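Local coordinates for protein 432aa long hypothetical deoxyribodipyrimidine photolyase (Sulfolobus tokodaii, PDB 2E0I) that probably repairs UV-induced pyrimidine dimers in DNA using light, and binds two FAD molecules, one of them implicated as a light-harvesting cofactor, at residues 227-231 and 244-248; 247-251 and 342-346. All blocks are in the same frame, centred on the assembly; numbering follows the deposited sequence.

How the contacts relate
Contacts 1 and 2 meet on a single helix, 238-256, and share Arg247 and Asp248; their centres lie about 11 Å apart. Contact 1 joins neighbours in sequence, setting 244-248 against helix 227-233 across a short connection. In contact 2 the next turn, 247-251, meets the start of helix 343-353, some 90 residues further along the chain and still within the FAD-binding domain. Both touch the same FAD: contact 1 on its adenosine side, contact 2 between its adenine and flavin. Helix 238-256 thus ties an early part of the helical region to a late one, and Arg247 stands where the two contacts and the cofactor come together.

Contact 1 (227-231 and 244-248); sequences MREAY and LYWRD. With FAD (flavin-adenine dinucleotide), chain E.
The helix turn bearing Met227 and Tyr231 runs nearly antiparallel to the one bearing Leu244, with short-segment axes 158° apart in direction and 11.5 Å apart at closest approach. At that spacing side chains bridge the gap, and no hydrogen bond crosses directly between the segments. Met227 and Leu244 reach toward each other tip to tip. With CG anti to the backbone N (chi1 -152°) and a bend at chi2, the Met227 chain brings its CE methyl against Leu244 CG and onto the aliphatic stem of Arg247, where CE lies 3.8 Å from Arg247 CD. Leu244 divides its branches: CD2 packs on Ala230 CB at 4.0 Å and beside the Tyr231 backbone, while CD1 turns to the cofactor, 3.8 Å from the ribose hydroxyl O2B of FAD. Helix 217-221 adds Leu220 to this apolar patch, touching both Ala230 and Leu244. At its margin Tyr231 and Tyr245 meet obliquely, and one water joins them, 2.7 Å from Tyr245 OH and weakly bound to Tyr231 OH. Asp248 comes near the Met227 methyl with OD1, while its OD2 accepts from the backbone N of Leu129 and of Thr130. Beyond the methyl, the Arg247 chain continues to FAD: its NE makes a weak bond of 3.4 Å to O2B, and an edge of the guanidinium faces the flavin carbonyl O2, though the exact spacing there is doubtful. On the same helix Trp246 lays its CB 3.7 Å from C2A of the adenine. The chemistry implies that apolar groups join the two helices, while the polar end of Arg247 lies beside the FAD ribose, held to it by no more than a weak bond.

Contact 2 (247-251 and 342-346); sequences RDFFT and DPAIN. With FAD (flavin-adenine dinucleotide), chain E.
Ile345 packs against both Arg247 and the cofactor, its CD1 methyl lying over one face of the guanidinium. CG1 stands beside the backbone N (chi1 -60°), which sends CD1 to the arginine and leaves the CG2 branch for FAD, 3.5 Å from both C2A of the adenine and N1 of the flavin. With an alanine in place of Ile345, the guanidinium face is likely to lose its apolar cover and a gap to open beside FAD N1 and C2A. Asp342 shares out its carboxylate. OD2 makes a salt bridge of 3.6 Å with Arg247 NH1, the two planes 74° apart. OD1 is met from above its plane by Ile345 N, 3.3 Å away, in a nearly straight bond (174°). This is an N-cap at the start of helix 343-353, and Asp342 N itself donates to FAD O4 at 3.2 Å, so the helix start is fastened to the flavin. The CG2 methyl of Ile345 lies in the corner between adenine and flavin of the folded, U-shaped FAD of the photolyase/cryptochrome family. Phe250 CB packs against the Ile345 backbone, and the ring presents its edge to the adenine, with CE2 3.8 Å from N1A. Asn346 OD1 lies near the flavin N5, 3.2 Å away, and its ND2 is held by Glu331 O. Away from the cofactor the backbones come close, with just the Ala344 methyl between, its CB 3.8 Å from Thr251 CA. Thr251, partly exposed, marks the looser side: its OG1 comes no nearer than 4.2 Å to Ile345 CG1 and turns back onto Arg247 O, which also takes Thr251 N from the opposite face of its plane.

Contact 1 (227-231 and 244-248)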
ATOM      1  N   MET A 227       2.818 -10.268   8.687  1.00 21.64           N
ATOM      2  CA  MET A 227       1.799  -9.564   9.459  1.00 21.73           C
ATOM      3  C   MET A 227       1.827 -10.095  10.891  1.00 21.14           C
ATOM      4  O   MET A 227       1.659  -9.351  11.864  1.00 19.87           O
ATOM      5  CB  MET A 227       0.443  -9.855   8.817  1.00 23.81           C
ATOM      6  CG  MET A 227      -0.602  -8.789   8.996  1.00 28.25           C
ATOM      7  SD  MET A 227      -0.146  -7.224   8.257  1.00 27.23           S
ATOM      8  CE  MET A 227      -1.319  -6.186   9.158  1.00 29.84           C
ATOM      9  N   ARG A 228       2.046 -11.404  10.987  1.00 20.63           N
ATOM     10  CA  ARG A 228       2.118 -12.117  12.247  1.00 20.58           C
ATOM     11  C   ARG A 228       3.368 -11.728  13.040  1.00 22.07           C
ATOM     12  O   ARG A 228       3.331 -11.645  14.272  1.00 22.53           O
ATOM     13  CB  ARG A 228       2.099 -13.619  11.971  1.00 19.24           C
ATOM     14  CG  ARG A 228       0.753 -14.114  11.456  1.00 19.37           C
ATOM     15  CD  ARG A 228       0.820 -15.570  11.062  1.00 19.08           C
ATOM     16  NE  ARG A 228       1.764 -15.776   9.968  1.00 21.54           N
ATOM     17  CZ  ARG A 228       1.529 -15.429   8.705  1.00 21.76           C
ATOM     18  NH1 ARG A 228       0.372 -14.860   8.385  1.00 19.85           N
ATOM     19  NH2 ARG A 228       2.447 -15.653   7.764  1.00 20.44           N
ATOM     20  N   GLU A 229       4.473 -11.491  12.338  1.00 22.22           N
ATOM     21  CA  GLU A 229       5.704 -11.101  13.000  1.00 22.61           C
ATOM     22  C   GLU A 229       5.565  -9.692  13.566  1.00 21.95           C
ATOM     23  O   GLU A 229       5.931  -9.439  14.709  1.00 21.04           O
ATOM     24  CB  GLU A 229       6.882 -11.161  12.028  1.00 24.73           C
ATOM     25  CG  GLU A 229       7.249 -12.574  11.612  1.00 29.87           C
ATOM     26  CD  GLU A 229       8.542 -12.661  10.785  1.00 33.05           C
ATOM     27  OE1 GLU A 229       8.562 -12.183   9.619  1.00 33.29           O
ATOM     28  OE2 GLU A 229       9.537 -13.220  11.312  1.00 32.97           O
ATOM     29  N   ALA A 230       5.032  -8.776  12.765  1.00 21.65           N
ATOM     30  CA  ALA A 230       4.855  -7.398  13.208  1.00 21.70           C
ATOM     31  C   ALA A 230       3.990  -7.426  14.446  1.00 22.81           C
ATOM     32  O   ALA A 230       4.247  -6.719  15.427  1.00 23.27           O
ATOM     33  CB  ALA A 230       4.165  -6.581  12.130  1.00 20.47           C
ATOM     34  N   TYR A 231       2.961  -8.264  14.388  1.00 22.52           N
ATOM     35  CA  TYR A 231       2.023  -8.388  15.484  1.00 21.32           C
ATOM     36  C   TYR A 231       2.653  -8.845  16.788  1.00 19.61           C
ATOM     37  O   TYR A 231       2.498  -8.201  17.807  1.00 20.08           O
ATOM     38  CB  TYR A 231       0.893  -9.347  15.109  1.00 22.26           C
ATOM     39  CG  TYR A 231      -0.039  -9.620  16.262  1.00 23.00           C
ATOM     40  CD1 TYR A 231      -1.033  -8.708  16.621  1.00 23.10           C
ATOM     41  CD2 TYR A 231       0.104 -10.776  17.025  1.00 23.67           C
ATOM     42  CE1 TYR A 231      -1.856  -8.949  17.711  1.00 24.44           C
ATOM     43  CE2 TYR A 231      -0.705 -11.024  18.112  1.00 25.23           C
ATOM     44  CZ  TYR A 231      -1.682 -10.116  18.451  1.00 25.45           C
ATOM     45  OH  TYR A 231      -2.482 -10.407  19.524  1.00 26.97           O
ATOM     46  N   LEU A 244      -2.794  -2.079  12.859  1.00 25.59           N
ATOM     47  CA  LEU A 244      -2.343  -3.162  12.006  1.00 23.63           C
ATOM     48  C   LEU A 244      -3.579  -3.861  11.457  1.00 23.43           C
ATOM     49  O   LEU A 244      -3.600  -4.328  10.317  1.00 24.35           O
ATOM     50  CB  LEU A 244      -1.516  -4.148  12.824  1.00 22.31           C
ATOM     51  CG  LEU A 244      -0.351  -4.835  12.126  1.00 22.07           C
ATOM     52  CD1 LEU A 244       0.567  -3.799  11.485  1.00 21.98           C
ATOM     53  CD2 LEU A 244       0.413  -5.637  13.154  1.00 23.40           C
ATOM     54  N   TYR A 245      -4.618  -3.927  12.283  1.00 23.85           N
ATOM     55  CA  TYR A 245      -5.869  -4.576  11.906  1.00 21.99           C
ATOM     56  C   TYR A 245      -6.617  -3.797  10.831  1.00 21.68           C
ATOM     57  O   TYR A 245      -7.526  -4.333  10.202  1.00 22.20           O
ATOM     58  CB  TYR A 245      -6.753  -4.783  13.149  1.00 19.81           C
ATOM     59  CG  TYR A 245      -6.499  -6.099  13.868  1.00 19.71           C
ATOM     60  CD1 TYR A 245      -6.944  -7.302  13.328  1.00 18.55           C
ATOM     61  CD2 TYR A 245      -5.785  -6.143  15.074  1.00 20.27           C
ATOM     62  CE1 TYR A 245      -6.689  -8.520  13.958  1.00 19.98           C
ATOM     63  CE2 TYR A 245      -5.518  -7.356  15.723  1.00 20.03           C
ATOM     64  CZ  TYR A 245      -5.972  -8.548  15.154  1.00 22.64           C
ATOM     65  OH  TYR A 245      -5.694  -9.775  15.751  1.00 23.00           O
ATOM     66  N   TRP A 246      -6.242  -2.542  10.604  1.00 21.57           N
ATOM     67  CA  TRP A 246      -6.910  -1.767   9.563  1.00 23.12           C
ATOM     68  C   TRP A 246      -6.546  -2.278   8.179  1.00 23.04           C
ATOM     69  O   TRP A 246      -7.265  -2.039   7.210  1.00 23.14           O
ATOM     70  CB  TRP A 246      -6.569  -0.288   9.658  1.00 25.17           C
ATOM     71  CG  TRP A 246      -7.511   0.477  10.532  1.00 27.73           C
ATOM     72  CD1 TRP A 246      -7.320   0.825  11.830  1.00 28.76           C
ATOM     73  CD2 TRP A 246      -8.795   0.989  10.165  1.00 27.74           C
ATOM     74  NE1 TRP A 246      -8.402   1.529  12.297  1.00 29.67           N
ATOM     75  CE2 TRP A 246      -9.322   1.644  11.292  1.00 28.41           C
ATOM     76  CE3 TRP A 246      -9.551   0.959   8.991  1.00 27.86           C
ATOM     77  CZ2 TRP A 246     -10.571   2.266  11.283  1.00 28.43           C
ATOM     78  CZ3 TRP A 246     -10.794   1.579   8.983  1.00 28.25           C
ATOM     79  CH2 TRP A 246     -11.289   2.223  10.121  1.00 26.84           C
ATOM     80  N   ARG A 247      -5.421  -2.976   8.091  1.00 22.48           N
ATOM     81  CA  ARG A 247      -4.990  -3.555   6.836  1.00 22.80           C
ATOM     82  C   ARG A 247      -5.918  -4.695   6.467  1.00 24.45           C
ATOM     83  O   ARG A 247      -6.357  -4.811   5.322  1.00 24.64           O
ATOM     84  CB  ARG A 247      -3.595  -4.122   6.969  1.00 23.39           C
ATOM     85  CG  ARG A 247      -2.539  -3.105   7.118  1.00 23.26           C
ATOM     86  CD  ARG A 247      -1.315  -3.606   6.420  1.00 21.79           C
ATOM     87  NE  ARG A 247      -0.615  -2.460   5.891  1.00 22.53           N
ATOM     88  CZ  ARG A 247      -0.237  -2.271   4.633  1.00 21.16           C
ATOM     89  NH1 ARG A 247      -0.452  -3.143   3.652  1.00 22.03           N
ATOM     90  NH2 ARG A 247       0.356  -1.144   4.365  1.00 24.28           N
ATOM     91  N   ASP A 248      -6.187  -5.560   7.440  1.00 26.05           N
ATOM     92  CA  ASP A 248      -7.068  -6.700   7.221  1.00 26.03           C
ATOM     93  C   ASP A 248      -8.459  -6.203   6.864  1.00 24.80           C
ATOM     94  O   ASP A 248      -9.087  -6.710   5.924  1.00 24.84           O
ATOM     95  CB  ASP A 248      -7.156  -7.560   8.480  1.00 30.23           C
ATOM     96  CG  ASP A 248      -6.022  -8.562   8.596  1.00 34.77           C
ATOM     97  OD1 ASP A 248      -4.835  -8.159   8.517  1.00 38.79           O
ATOM     98  OD2 ASP A 248      -6.325  -9.762   8.783  1.00 38.54           O
TER
HETATM   99  PA  FAD E1100       2.389   4.284  11.120  1.00 29.54           P
HETATM  100  O1A FAD E1100       3.758   4.207  11.681  1.00 31.28           O
HETATM  101  O2A FAD E1100       1.229   4.909  11.792  1.00 31.16           O
HETATM  102  O5B FAD E1100       2.033   2.740  11.404  1.00 31.26           O
HETATM  103  C5B FAD E1100       0.684   2.296  11.568  1.00 32.36           C
HETATM  104  C4B FAD E1100       0.469   0.989  10.803  1.00 34.14           C
HETATM  105  O4B FAD E1100      -0.884   0.520  10.933  1.00 35.85           O
HETATM  106  C3B FAD E1100       0.719   1.221   9.311  1.00 34.99           C
HETATM  107  O3B FAD E1100       2.068   0.853   9.011  1.00 33.17           O
HETATM  108  C2B FAD E1100      -0.214   0.177   8.703  1.00 35.21           C
HETATM  109  O2B FAD E1100       0.349  -1.126   8.861  1.00 38.01           O
HETATM  110  C1B FAD E1100      -1.431   0.340   9.614  1.00 35.68           C
HETATM  111  N9A FAD E1100      -2.238   1.530   9.253  1.00 34.64           N
HETATM  112  C8A FAD E1100      -2.181   2.738   9.811  1.00 33.40           C
HETATM  113  N7A FAD E1100      -3.123   3.518   9.285  1.00 33.44           N
HETATM  114  C5A FAD E1100      -3.786   2.804   8.381  1.00 33.54           C
HETATM  115  C6A FAD E1100      -4.848   3.056   7.518  1.00 32.04           C
HETATM  116  N6A FAD E1100      -5.450   4.240   7.505  1.00 30.60           N
HETATM  117  N1A FAD E1100      -5.269   2.080   6.700  1.00 31.20           N
HETATM  118  C2A FAD E1100      -4.700   0.886   6.697  1.00 30.40           C
HETATM  119  N3A FAD E1100      -3.692   0.610   7.507  1.00 30.27           N
HETATM  120  C4A FAD E1100      -3.217   1.537   8.352  1.00 33.30           C
HETATM  121  N1  FAD E1100      -1.360   2.362   3.426  1.00 23.25           N
HETATM  122  C2  FAD E1100      -0.735   1.439   2.578  1.00 24.48           C
HETATM  123  O2  FAD E1100       0.001   0.567   3.034  1.00 25.23           O
HETATM  124  N3  FAD E1100      -0.903   1.540   1.191  1.00 26.07           N
HETATM  125  C4  FAD E1100      -1.689   2.573   0.666  1.00 24.57           C
HETATM  126  O4  FAD E1100      -1.884   2.628  -0.547  1.00 23.75           O
HETATM  127  C4X FAD E1100      -2.294   3.495   1.512  1.00 24.01           C
HETATM  128  N5  FAD E1100      -3.004   4.571   0.966  1.00 24.96           N
HETATM  129  C5X FAD E1100      -3.637   5.497   1.805  1.00 24.55           C
HETATM  130  C6  FAD E1100      -4.351   6.548   1.238  1.00 22.01           C
HETATM  131  C7  FAD E1100      -5.013   7.455   2.059  1.00 23.91           C
HETATM  132  C7M FAD E1100      -5.817   8.583   1.408  1.00 24.69           C
HETATM  133  C8  FAD E1100      -4.952   7.312   3.444  1.00 22.82           C
HETATM  134  C8M FAD E1100      -5.694   8.277   4.372  1.00 23.13           C
HETATM  135  C9  FAD E1100      -4.234   6.258   4.001  1.00 23.48           C
HETATM  136  C9A FAD E1100      -3.575   5.338   3.189  1.00 25.13           C
HETATM  137  N10 FAD E1100      -2.863   4.256   3.739  1.00 24.65           N
HETATM  138  C10 FAD E1100      -2.141   3.396   2.894  1.00 23.77           C
HETATM  139  C1' FAD E1100      -2.839   4.043   5.208  1.00 22.81           C
HETATM  140  C2' FAD E1100      -1.715   4.702   6.014  1.00 24.46           C
HETATM  141  O2' FAD E1100      -1.658   6.104   5.740  1.00 24.04           O
HETATM  142  C3' FAD E1100      -0.350   4.059   5.753  1.00 26.29           C
HETATM  143  O3' FAD E1100      -0.440   2.650   5.982  1.00 28.37           O
HETATM  144  C4' FAD E1100       0.722   4.633   6.682  1.00 26.48           C
HETATM  145  O4' FAD E1100       0.808   6.052   6.519  1.00 26.67           O
HETATM  146  C5' FAD E1100       2.089   4.009   6.394  1.00 27.16           C
HETATM  147  O5' FAD E1100       3.112   4.615   7.192  1.00 28.99           O
HETATM  148  P   FAD E1100       3.595   3.965   8.583  1.00 27.24           P
HETATM  149  O1P FAD E1100       3.884   2.533   8.342  1.00 28.14           O
HETATM  150  O2P FAD E1100       4.682   4.820   9.110  1.00 28.17           O
HETATM  151  O3P FAD E1100       2.289   4.084   9.523  1.00 30.28           O
HETATM  152  O   HOH W   1      -5.563  -9.576  18.427  1.00 21.48           O

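Contact 2 (247-251 and 342-346)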
ATOM      1  N   ARG A 247      -5.421  -2.976   8.091  1.00 22.48           N
ATOM      2  CA  ARG A 247      -4.990  -3.555   6.836  1.00 22.80           C
ATOM      3  C   ARG A 247      -5.918  -4.695   6.467  1.00 24.45           C
ATOM      4  O   ARG A 247      -6.357  -4.811   5.322  1.00 24.64           O
ATOM      5  CB  ARG A 247      -3.595  -4.122   6.969  1.00 23.39           C
ATOM      6  CG  ARG A 247      -2.539  -3.105   7.118  1.00 23.26           C
ATOM      7  CD  ARG A 247      -1.315  -3.606   6.420  1.00 21.79           C
ATOM      8  NE  ARG A 247      -0.615  -2.460   5.891  1.00 22.53           N
ATOM      9  CZ  ARG A 247      -0.237  -2.271   4.633  1.00 21.16           C
ATOM     10  NH1 ARG A 247      -0.452  -3.143   3.652  1.00 22.03           N
ATOM     11  NH2 ARG A 247       0.356  -1.144   4.365  1.00 24.28           N
ATOM     12  N   ASP A 248      -6.187  -5.560   7.440  1.00 26.05           N
ATOM     13  CA  ASP A 248      -7.068  -6.700   7.221  1.00 26.03           C
ATOM     14  C   ASP A 248      -8.459  -6.203   6.864  1.00 24.80           C
ATOM     15  O   ASP A 248      -9.087  -6.710   5.924  1.00 24.84           O
ATOM     16  CB  ASP A 248      -7.156  -7.560   8.480  1.00 30.23           C
ATOM     17  CG  ASP A 248      -6.022  -8.562   8.596  1.00 34.77           C
ATOM     18  OD1 ASP A 248      -4.835  -8.159   8.517  1.00 38.79           O
ATOM     19  OD2 ASP A 248      -6.325  -9.762   8.783  1.00 38.54           O
ATOM     20  N   PHE A 249      -8.936  -5.207   7.609  1.00 21.04           N
ATOM     21  CA  PHE A 249     -10.261  -4.678   7.370  1.00 18.59           C
ATOM     22  C   PHE A 249     -10.487  -4.204   5.943  1.00 17.20           C
ATOM     23  O   PHE A 249     -11.444  -4.620   5.285  1.00 17.56           O
ATOM     24  CB  PHE A 249     -10.567  -3.526   8.309  1.00 19.24           C
ATOM     25  CG  PHE A 249     -11.960  -3.004   8.162  1.00 19.79           C
ATOM     26  CD1 PHE A 249     -13.048  -3.766   8.579  1.00 19.89           C
ATOM     27  CD2 PHE A 249     -12.195  -1.783   7.540  1.00 20.70           C
ATOM     28  CE1 PHE A 249     -14.350  -3.325   8.374  1.00 20.26           C
ATOM     29  CE2 PHE A 249     -13.499  -1.330   7.328  1.00 21.18           C
ATOM     30  CZ  PHE A 249     -14.578  -2.103   7.743  1.00 21.12           C
ATOM     31  N   PHE A 250      -9.624  -3.324   5.459  1.00 14.88           N
ATOM     32  CA  PHE A 250      -9.794  -2.821   4.109  1.00 13.49           C
ATOM     33  C   PHE A 250      -9.596  -3.886   3.038  1.00 13.31           C
ATOM     34  O   PHE A 250     -10.290  -3.881   2.024  1.00 14.03           O
ATOM     35  CB  PHE A 250      -8.873  -1.638   3.861  1.00 13.60           C
ATOM     36  CG  PHE A 250      -9.362  -0.351   4.474  1.00 13.62           C
ATOM     37  CD1 PHE A 250     -10.664   0.087   4.260  1.00 12.46           C
ATOM     38  CD2 PHE A 250      -8.511   0.438   5.240  1.00 13.55           C
ATOM     39  CE1 PHE A 250     -11.114   1.287   4.803  1.00 12.76           C
ATOM     40  CE2 PHE A 250      -8.957   1.648   5.786  1.00 14.67           C
ATOM     41  CZ  PHE A 250     -10.262   2.070   5.566  1.00 12.38           C
ATOM     42  N   THR A 251      -8.666  -4.802   3.263  1.00 12.57           N
ATOM     43  CA  THR A 251      -8.409  -5.884   2.317  1.00 12.69           C
ATOM     44  C   THR A 251      -9.661  -6.749   2.176  1.00 14.98           C
ATOM     45  O   THR A 251     -10.124  -7.005   1.060  1.00 16.03           O
ATOM     46  CB  THR A 251      -7.243  -6.777   2.804  1.00 12.20           C
ATOM     47  OG1 THR A 251      -6.030  -6.022   2.765  1.00 13.03           O
ATOM     48  CG2 THR A 251      -7.112  -8.032   1.949  1.00  7.46           C
ATOM     49  N   ASP A 342      -1.130  -0.190  -1.971  1.00 20.26           N
ATOM     50  CA  ASP A 342      -1.920  -1.396  -1.782  1.00 22.02           C
ATOM     51  C   ASP A 342      -3.314  -1.089  -2.341  1.00 21.07           C
ATOM     52  O   ASP A 342      -4.061  -0.295  -1.762  1.00 21.92           O
ATOM     53  CB  ASP A 342      -2.013  -1.745  -0.303  1.00 24.83           C
ATOM     54  CG  ASP A 342      -2.609  -3.119  -0.071  1.00 28.85           C
ATOM     55  OD1 ASP A 342      -3.784  -3.347  -0.470  1.00 28.53           O
ATOM     56  OD2 ASP A 342      -1.885  -3.970   0.507  1.00 32.42           O
ATOM     57  N   PRO A 343      -3.686  -1.722  -3.472  1.00 18.99           N
ATOM     58  CA  PRO A 343      -4.995  -1.482  -4.087  1.00 17.17           C
ATOM     59  C   PRO A 343      -6.167  -1.356  -3.120  1.00 15.42           C
ATOM     60  O   PRO A 343      -6.862  -0.342  -3.127  1.00 15.06           O
ATOM     61  CB  PRO A 343      -5.144  -2.662  -5.042  1.00 18.20           C
ATOM     62  CG  PRO A 343      -3.734  -2.936  -5.453  1.00 16.57           C
ATOM     63  CD  PRO A 343      -2.987  -2.832  -4.149  1.00 17.64           C
ATOM     64  N   ALA A 344      -6.374  -2.370  -2.284  1.00 14.69           N
ATOM     65  CA  ALA A 344      -7.498  -2.356  -1.337  1.00 14.98           C
ATOM     66  C   ALA A 344      -7.357  -1.342  -0.214  1.00 15.03           C
ATOM     67  O   ALA A 344      -8.308  -0.647   0.138  1.00 14.82           O
ATOM     68  CB  ALA A 344      -7.703  -3.739  -0.743  1.00 13.58           C
ATOM     69  N   ILE A 345      -6.166  -1.263   0.361  1.00 15.12           N
ATOM     70  CA  ILE A 345      -5.945  -0.323   1.439  1.00 14.61           C
ATOM     71  C   ILE A 345      -6.029   1.112   0.919  1.00 15.31           C
ATOM     72  O   ILE A 345      -6.632   1.968   1.563  1.00 16.36           O
ATOM     73  CB  ILE A 345      -4.588  -0.608   2.132  1.00 14.48           C
ATOM     74  CG1 ILE A 345      -4.619  -2.036   2.706  1.00 13.91           C
ATOM     75  CG2 ILE A 345      -4.320   0.414   3.226  1.00 11.03           C
ATOM     76  CD1 ILE A 345      -3.368  -2.468   3.424  1.00 12.56           C
ATOM     77  N   ASN A 346      -5.456   1.374  -0.251  1.00 15.87           N
ATOM     78  CA  ASN A 346      -5.516   2.717  -0.815  1.00 17.88           C
ATOM     79  C   ASN A 346      -6.973   3.066  -1.141  1.00 19.52           C
ATOM     80  O   ASN A 346      -7.458   4.149  -0.793  1.00 20.56           O
ATOM     81  CB  ASN A 346      -4.656   2.815  -2.081  1.00 17.89           C
ATOM     82  CG  ASN A 346      -4.584   4.238  -2.634  1.00 18.30           C
ATOM     83  OD1 ASN A 346      -4.286   5.185  -1.909  1.00 19.66           O
ATOM     84  ND2 ASN A 346      -4.851   4.387  -3.924  1.00 18.75           N
TER
HETATM   85  PA  FAD E1100       2.389   4.284  11.120  1.00 29.54           P
HETATM   86  O1A FAD E1100       3.758   4.207  11.681  1.00 31.28           O
HETATM   87  O2A FAD E1100       1.229   4.909  11.792  1.00 31.16           O
HETATM   88  O5B FAD E1100       2.033   2.740  11.404  1.00 31.26           O
HETATM   89  C5B FAD E1100       0.684   2.296  11.568  1.00 32.36           C
HETATM   90  C4B FAD E1100       0.469   0.989  10.803  1.00 34.14           C
HETATM   91  O4B FAD E1100      -0.884   0.520  10.933  1.00 35.85           O
HETATM   92  C3B FAD E1100       0.719   1.221   9.311  1.00 34.99           C
HETATM   93  O3B FAD E1100       2.068   0.853   9.011  1.00 33.17           O
HETATM   94  C2B FAD E1100      -0.214   0.177   8.703  1.00 35.21           C
HETATM   95  O2B FAD E1100       0.349  -1.126   8.861  1.00 38.01           O
HETATM   96  C1B FAD E1100      -1.431   0.340   9.614  1.00 35.68           C
HETATM   97  N9A FAD E1100      -2.238   1.530   9.253  1.00 34.64           N
HETATM   98  C8A FAD E1100      -2.181   2.738   9.811  1.00 33.40           C
HETATM   99  N7A FAD E1100      -3.123   3.518   9.285  1.00 33.44           N
HETATM  100  C5A FAD E1100      -3.786   2.804   8.381  1.00 33.54           C
HETATM  101  C6A FAD E1100      -4.848   3.056   7.518  1.00 32.04           C
HETATM  102  N6A FAD E1100      -5.450   4.240   7.505  1.00 30.60           N
HETATM  103  N1A FAD E1100      -5.269   2.080   6.700  1.00 31.20           N
HETATM  104  C2A FAD E1100      -4.700   0.886   6.697  1.00 30.40           C
HETATM  105  N3A FAD E1100      -3.692   0.610   7.507  1.00 30.27           N
HETATM  106  C4A FAD E1100      -3.217   1.537   8.352  1.00 33.30           C
HETATM  107  N1  FAD E1100      -1.360   2.362   3.426  1.00 23.25           N
HETATM  108  C2  FAD E1100      -0.735   1.439   2.578  1.00 24.48           C
HETATM  109  O2  FAD E1100       0.001   0.567   3.034  1.00 25.23           O
HETATM  110  N3  FAD E1100      -0.903   1.540   1.191  1.00 26.07           N
HETATM  111  C4  FAD E1100      -1.689   2.573   0.666  1.00 24.57           C
HETATM  112  O4  FAD E1100      -1.884   2.628  -0.547  1.00 23.75           O
HETATM  113  C4X FAD E1100      -2.294   3.495   1.512  1.00 24.01           C
HETATM  114  N5  FAD E1100      -3.004   4.571   0.966  1.00 24.96           N
HETATM  115  C5X FAD E1100      -3.637   5.497   1.805  1.00 24.55           C
HETATM  116  C6  FAD E1100      -4.351   6.548   1.238  1.00 22.01           C
HETATM  117  C7  FAD E1100      -5.013   7.455   2.059  1.00 23.91           C
HETATM  118  C7M FAD E1100      -5.817   8.583   1.408  1.00 24.69           C
HETATM  119  C8  FAD E1100      -4.952   7.312   3.444  1.00 22.82           C
HETATM  120  C8M FAD E1100      -5.694   8.277   4.372  1.00 23.13           C
HETATM  121  C9  FAD E1100      -4.234   6.258   4.001  1.00 23.48           C
HETATM  122  C9A FAD E1100      -3.575   5.338   3.189  1.00 25.13           C
HETATM  123  N10 FAD E1100      -2.863   4.256   3.739  1.00 24.65           N
HETATM  124  C10 FAD E1100      -2.141   3.396   2.894  1.00 23.77           C
HETATM  125  C1' FAD E1100      -2.839   4.043   5.208  1.00 22.81           C
HETATM  126  C2' FAD E1100      -1.715   4.702   6.014  1.00 24.46           C
HETATM  127  O2' FAD E1100      -1.658   6.104   5.740  1.00 24.04           O
HETATM  128  C3' FAD E1100      -0.350   4.059   5.753  1.00 26.29           C
HETATM  129  O3' FAD E1100      -0.440   2.650   5.982  1.00 28.37           O
HETATM  130  C4' FAD E1100       0.722   4.633   6.682  1.00 26.48           C
HETATM  131  O4' FAD E1100       0.808   6.052   6.519  1.00 26.67           O
HETATM  132  C5' FAD E1100       2.089   4.009   6.394  1.00 27.16           C
HETATM  133  O5' FAD E1100       3.112   4.615   7.192  1.00 28.99           O
HETATM  134  P   FAD E1100       3.595   3.965   8.583  1.00 27.24           P
HETATM  135  O1P FAD E1100       3.884   2.533   8.342  1.00 28.14           O
HETATM  136  O2P FAD E1100       4.682   4.820   9.110  1.00 28.17           O
HETATM  137  O3P FAD E1100       2.289   4.084   9.523  1.00 30.28           O